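Local coordinates for type III chaperone protein ShcA (Pseudomonas syringae pv. tomato, PDB 4G6T) that probably acts as a class IA type III secretion chaperone of the CesT family, binding an effector protein before its export, at residues 52-62 / 94-104. Sequence-based numbering, arbitrary orientation.
Sequences ERLLLIGLLEP and LYHAYQSIPRE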
loop_
_atom_site.group_PDB
_atom_site.type_symbol
_atom_site.label_atom_id
_atom_site.label_comp_id
_atom_site.label_asym_id
_atom_site.label_seq_id
_atom_site.Cartn_x
_atom_site.Cartn_y
_atom_site.Cartn_z
ATOM N N GLU A 52 -6.616 11.007 -9.065
ATOM C CA GLU A 52 -6.220 11.869 -7.976
ATOM C C GLU A 52 -6.523 11.229 -6.630
ATOM O O GLU A 52 -7.080 11.777 -5.758
ATOM C CB GLU A 52 -6.831 13.277 -8.108
ATOM C CG GLU A 52 -6.374 13.944 -9.390
ATOM C CD GLU A 52 -6.901 15.380 -9.534
ATOM O OE1 GLU A 52 -6.618 16.235 -8.661
ATOM O OE2 GLU A 52 -7.589 15.646 -10.547
ATOM N N ARG A 53 -5.948 10.035 -6.441
ATOM C CA ARG A 53 -6.146 9.353 -5.179
ATOM C C ARG A 53 -4.961 8.408 -4.900
ATOM O O ARG A 53 -4.334 7.922 -5.851
ATOM C CB ARG A 53 -7.496 8.519 -5.171
ATOM C CG ARG A 53 -7.621 7.547 -6.315
ATOM C CD ARG A 53 -8.955 6.752 -6.393
ATOM N NE ARG A 53 -8.788 5.694 -7.341
ATOM C CZ ARG A 53 -9.381 4.484 -7.272
ATOM N NH1 ARG A 53 -10.206 4.208 -6.272
ATOM N NH2 ARG A 53 -9.035 3.599 -8.139
ATOM N N LEU A 54 -4.753 8.148 -3.637
ATOM C CA LEU A 54 -3.762 7.153 -3.200
ATOM C C LEU A 54 -4.534 5.953 -2.693
ATOM O O LEU A 54 -5.439 6.097 -1.867
ATOM C CB LEU A 54 -2.928 7.753 -2.113
ATOM C CG LEU A 54 -1.764 6.851 -1.591
ATOM C CD1 LEU A 54 -0.694 6.607 -2.672
ATOM C CD2 LEU A 54 -1.162 7.389 -0.276
ATOM N N LEU A 55 -4.133 4.781 -3.139
ATOM C CA LEU A 55 -4.759 3.528 -2.662
ATOM C C LEU A 55 -3.860 2.833 -1.689
ATOM O O LEU A 55 -2.657 2.727 -1.954
ATOM C CB LEU A 55 -5.081 2.631 -3.803
ATOM C CG LEU A 55 -6.029 3.236 -4.856
ATOM C CD1 LEU A 55 -5.985 2.498 -6.159
ATOM C CD2 LEU A 55 -7.391 3.342 -4.220
ATOM N N LEU A 56 -4.459 2.379 -0.614
ATOM C CA LEU A 56 -3.826 1.462 0.347
ATOM C C LEU A 56 -4.439 0.107 0.095
ATOM O O LEU A 56 -5.684 -0.052 0.163
ATOM C CB LEU A 56 -4.093 1.902 1.750
ATOM C CG LEU A 56 -3.477 3.169 2.318
ATOM C CD1 LEU A 56 -3.525 4.347 1.336
ATOM C CD2 LEU A 56 -4.033 3.584 3.647
ATOM N N ILE A 57 -3.633 -0.912 -0.180
ATOM C CA ILE A 57 -4.123 -2.205 -0.575
ATOM C C ILE A 57 -3.442 -3.256 0.262
ATOM O O ILE A 57 -2.217 -3.203 0.456
ATOM C CB ILE A 57 -3.847 -2.537 -2.027
ATOM C CG1 ILE A 57 -4.253 -1.369 -2.980
ATOM C CG2 ILE A 57 -4.586 -3.812 -2.474
ATOM C CD1 ILE A 57 -3.819 -1.466 -4.419
ATOM N N GLY A 58 -4.220 -4.164 0.818
ATOM C CA GLY A 58 -3.683 -5.198 1.672
ATOM C C GLY A 58 -4.124 -6.571 1.292
ATOM O O GLY A 58 -5.231 -6.794 0.816
ATOM N N LEU A 59 -3.267 -7.563 1.545
ATOM C CA LEU A 59 -3.598 -8.992 1.317
ATOM C C LEU A 59 -4.401 -9.513 2.470
ATOM O O LEU A 59 -3.968 -9.496 3.591
ATOM C CB LEU A 59 -2.310 -9.833 1.145
ATOM C CG LEU A 59 -2.580 -11.341 1.080
ATOM C CD1 LEU A 59 -3.477 -11.777 -0.059
ATOM C CD2 LEU A 59 -1.214 -12.095 0.949
ATOM N N LEU A 60 -5.672 -9.934 2.226
ATOM C CA LEU A 60 -6.519 -10.477 3.273
ATOM C C LEU A 60 -6.278 -11.990 3.320
ATOM O O LEU A 60 -5.992 -12.586 2.293
ATOM C CB LEU A 60 -8.007 -10.237 2.955
ATOM C CG LEU A 60 -8.554 -8.945 3.441
ATOM C CD1 LEU A 60 -9.988 -8.908 2.875
ATOM C CD2 LEU A 60 -8.529 -8.637 4.917
ATOM N N GLU A 61 -6.460 -12.589 4.464
ATOM C CA GLU A 61 -6.296 -14.044 4.608
ATOM C C GLU A 61 -7.388 -14.594 5.494
ATOM O O GLU A 61 -7.160 -15.041 6.598
ATOM C CB GLU A 61 -4.869 -14.387 5.128
ATOM C CG GLU A 61 -3.732 -14.136 4.105
ATOM C CD GLU A 61 -2.461 -14.987 4.343
ATOM O OE1 GLU A 61 -2.272 -15.466 5.512
ATOM O OE2 GLU A 61 -1.664 -15.186 3.359
ATOM N N PRO A 62 -8.653 -14.553 5.008
ATOM C CA PRO A 62 -9.762 -15.130 5.764
ATOM C C PRO A 62 -9.638 -16.666 5.891
ATOM O O PRO A 62 -9.138 -17.282 4.989
ATOM C CB PRO A 62 -10.988 -14.743 4.917
ATOM C CG PRO A 62 -10.503 -14.509 3.561
ATOM C CD PRO A 62 -9.069 -14.061 3.692
ATOM N N LEU A 94 -7.115 -14.085 -4.779
ATOM C CA LEU A 94 -6.916 -13.577 -3.443
ATOM C C LEU A 94 -7.846 -12.409 -3.056
ATOM O O LEU A 94 -8.140 -11.558 -3.892
ATOM C CB LEU A 94 -5.465 -13.098 -3.312
ATOM C CG LEU A 94 -4.408 -14.192 -3.588
ATOM C CD1 LEU A 94 -3.028 -13.543 -3.607
ATOM C CD2 LEU A 94 -4.474 -15.253 -2.518
ATOM N N TYR A 95 -8.281 -12.447 -1.835
ATOM C CA TYR A 95 -9.079 -11.359 -1.245
ATOM C C TYR A 95 -8.151 -10.199 -0.915
ATOM O O TYR A 95 -7.072 -10.364 -0.297
ATOM C CB TYR A 95 -9.848 -11.780 -0.043
ATOM C CG TYR A 95 -10.916 -12.803 -0.339
ATOM C CD1 TYR A 95 -12.067 -12.443 -0.998
ATOM C CD2 TYR A 95 -10.765 -14.100 0.043
ATOM C CE1 TYR A 95 -13.063 -13.365 -1.265
ATOM C CE2 TYR A 95 -11.779 -15.029 -0.195
ATOM C CZ TYR A 95 -12.911 -14.641 -0.854
ATOM O OH TYR A 95 -13.922 -15.570 -1.112
ATOM N N HIS A 96 -8.612 -9.014 -1.282
ATOM C CA HIS A 96 -7.902 -7.749 -1.057
ATOM C C HIS A 96 -8.672 -6.848 -0.162
ATOM O O HIS A 96 -9.880 -6.640 -0.422
ATOM C CB HIS A 96 -7.617 -7.022 -2.345
ATOM C CG HIS A 96 -6.668 -7.760 -3.260
ATOM N ND1 HIS A 96 -5.486 -7.240 -3.725
ATOM C CD2 HIS A 96 -6.760 -9.017 -3.758
ATOM C CE1 HIS A 96 -4.853 -8.182 -4.487
ATOM N NE2 HIS A 96 -5.638 -9.250 -4.537
ATOM N N ALA A 97 -8.023 -6.220 0.821
ATOM C CA ALA A 97 -8.572 -5.127 1.605
ATOM C C ALA A 97 -8.044 -3.813 0.978
ATOM O O ALA A 97 -6.994 -3.781 0.344
ATOM C CB ALA A 97 -8.169 -5.221 3.039
ATOM N N TYR A 98 -8.846 -2.745 1.049
ATOM C CA TYR A 98 -8.434 -1.509 0.387
ATOM C C TYR A 98 -9.008 -0.288 1.098
ATOM O O TYR A 98 -10.090 -0.337 1.783
ATOM C CB TYR A 98 -8.798 -1.493 -1.096
ATOM C CG TYR A 98 -10.307 -1.481 -1.280
ATOM C CD1 TYR A 98 -10.959 -0.256 -1.426
ATOM C CD2 TYR A 98 -11.010 -2.630 -1.400
ATOM C CE1 TYR A 98 -12.323 -0.219 -1.673
ATOM C CE2 TYR A 98 -12.408 -2.591 -1.586
ATOM C CZ TYR A 98 -13.035 -1.357 -1.711
ATOM O OH TYR A 98 -14.414 -1.282 -1.833
ATOM N N GLN A 99 -8.294 0.826 0.985
ATOM C CA GLN A 99 -8.814 2.146 1.397
ATOM C C GLN A 99 -8.309 3.120 0.371
ATOM O O GLN A 99 -7.192 2.984 -0.129
ATOM C CB GLN A 99 -8.369 2.519 2.773
ATOM C CG GLN A 99 -8.749 3.916 3.286
ATOM C CD GLN A 99 -10.250 4.156 3.331
ATOM O OE1 GLN A 99 -10.930 4.091 2.318
ATOM N NE2 GLN A 99 -10.740 4.273 4.511
ATOM N N SER A 100 -9.113 4.089 -0.013
ATOM C CA SER A 100 -8.690 5.136 -0.929
ATOM C C SER A 100 -8.693 6.439 -0.203
ATOM O O SER A 100 -9.578 6.743 0.600
ATOM C CB SER A 100 -9.605 5.237 -2.147
ATOM O OG SER A 100 -9.242 6.343 -2.944
ATOM N N ILE A 101 -7.680 7.262 -0.456
ATOM C CA ILE A 101 -7.593 8.614 0.141
ATOM C C ILE A 101 -7.470 9.610 -1.041
ATOM O O ILE A 101 -6.516 9.570 -1.829
ATOM C CB ILE A 101 -6.402 8.805 1.095
ATOM C CG1 ILE A 101 -6.270 7.690 2.153
ATOM C CG2 ILE A 101 -6.513 10.194 1.717
ATOM C CD1 ILE A 101 -4.955 7.729 2.935
ATOM N N PRO A 102 -8.463 10.499 -1.206
ATOM C CA PRO A 102 -8.305 11.491 -2.285
ATOM C C PRO A 102 -7.120 12.399 -1.994
ATOM O O PRO A 102 -6.808 12.682 -0.840
ATOM C CB PRO A 102 -9.591 12.287 -2.221
ATOM C CG PRO A 102 -10.505 11.554 -1.344
ATOM C CD PRO A 102 -9.718 10.654 -0.423
ATOM N N ARG A 103 -6.498 12.839 -3.096
ATOM C CA ARG A 103 -5.284 13.691 -2.996
ATOM C C ARG A 103 -5.526 14.875 -2.072
ATOM O O ARG A 103 -4.658 15.194 -1.238
ATOM C CB ARG A 103 -4.822 14.137 -4.386
ATOM C CG ARG A 103 -3.543 15.030 -4.410
ATOM C CD ARG A 103 -3.634 16.178 -5.481
ATOM N NE ARG A 103 -3.269 15.749 -6.820
ATOM C CZ ARG A 103 -2.145 16.083 -7.483
ATOM N NH1 ARG A 103 -1.219 16.909 -6.958
ATOM N NH2 ARG A 103 -1.949 15.606 -8.715
ATOM N N GLU A 104 -6.693 15.522 -2.201
ATOM C CA GLU A 104 -7.133 16.640 -1.329
ATOM C C GLU A 104 -7.088 16.378 0.166
ATOM O O GLU A 104 -7.057 17.287 0.967
ATOM C CB GLU A 104 -8.608 17.010 -1.670
ATOM C CG GLU A 104 -8.884 17.542 -3.086
ATOM C CD GLU A 104 -9.062 16.491 -4.222
ATOM O OE1 GLU A 104 -8.855 15.251 -4.029
ATOM O OE2 GLU A 104 -9.392 16.922 -5.366
HETATM O O HOH W 1 -9.491 13.169 -5.622
HETATM O O HOH W 2 -7.042 -14.060 0.094
#
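Strands 53-59 and 95-102 pair antiparallel, Leu54 with Ile101, Leu56 with Gln99 and Gly58 with Ala97 forming hydrogen-bonded pairs within the five-stranded antiparallel sheet of the CesT-type chaperone fold, where 53-59 is the central strand and 95-102 its neighbour. Beyond them, Leu60 N donates a hydrogen bond to Tyr95 O and Arg103 N one to Glu52 O. On one face Leu56 CD1 meets Ile101 CD1 at 4.0 Å, and Leu60 lays its CG against Ala97 CB at 3.8 Å; helix 108-127 packs here, with Leu118 and Trp121 on Ala97. Gln99 turns its amide off the neighbouring strand: OE1 takes Ser100 N at 3.0 Å on a lone pair, and NE2 reaches Glu114 and Ala82 O. The other face carries Leu55, whose CD2 lies 3.6 Å from Ser100 CB and also sits above one face of the Arg53 guanidinium, toward its rim; that group is itself paired with Asp48. Further along, with CG1 beside the backbone N (chi1 -48°), it is the CG2 branch of Ile57 that comes in at the edge of the His96 ring, 3.8 Å from His96 ND1. Another protein chain packs on Leu55, Leu59 and His96. Where Leu60 passes Tyr95, a water links the two segments, donating to Leu60 O and accepting from Tyr95 N, 2.8 Å from each.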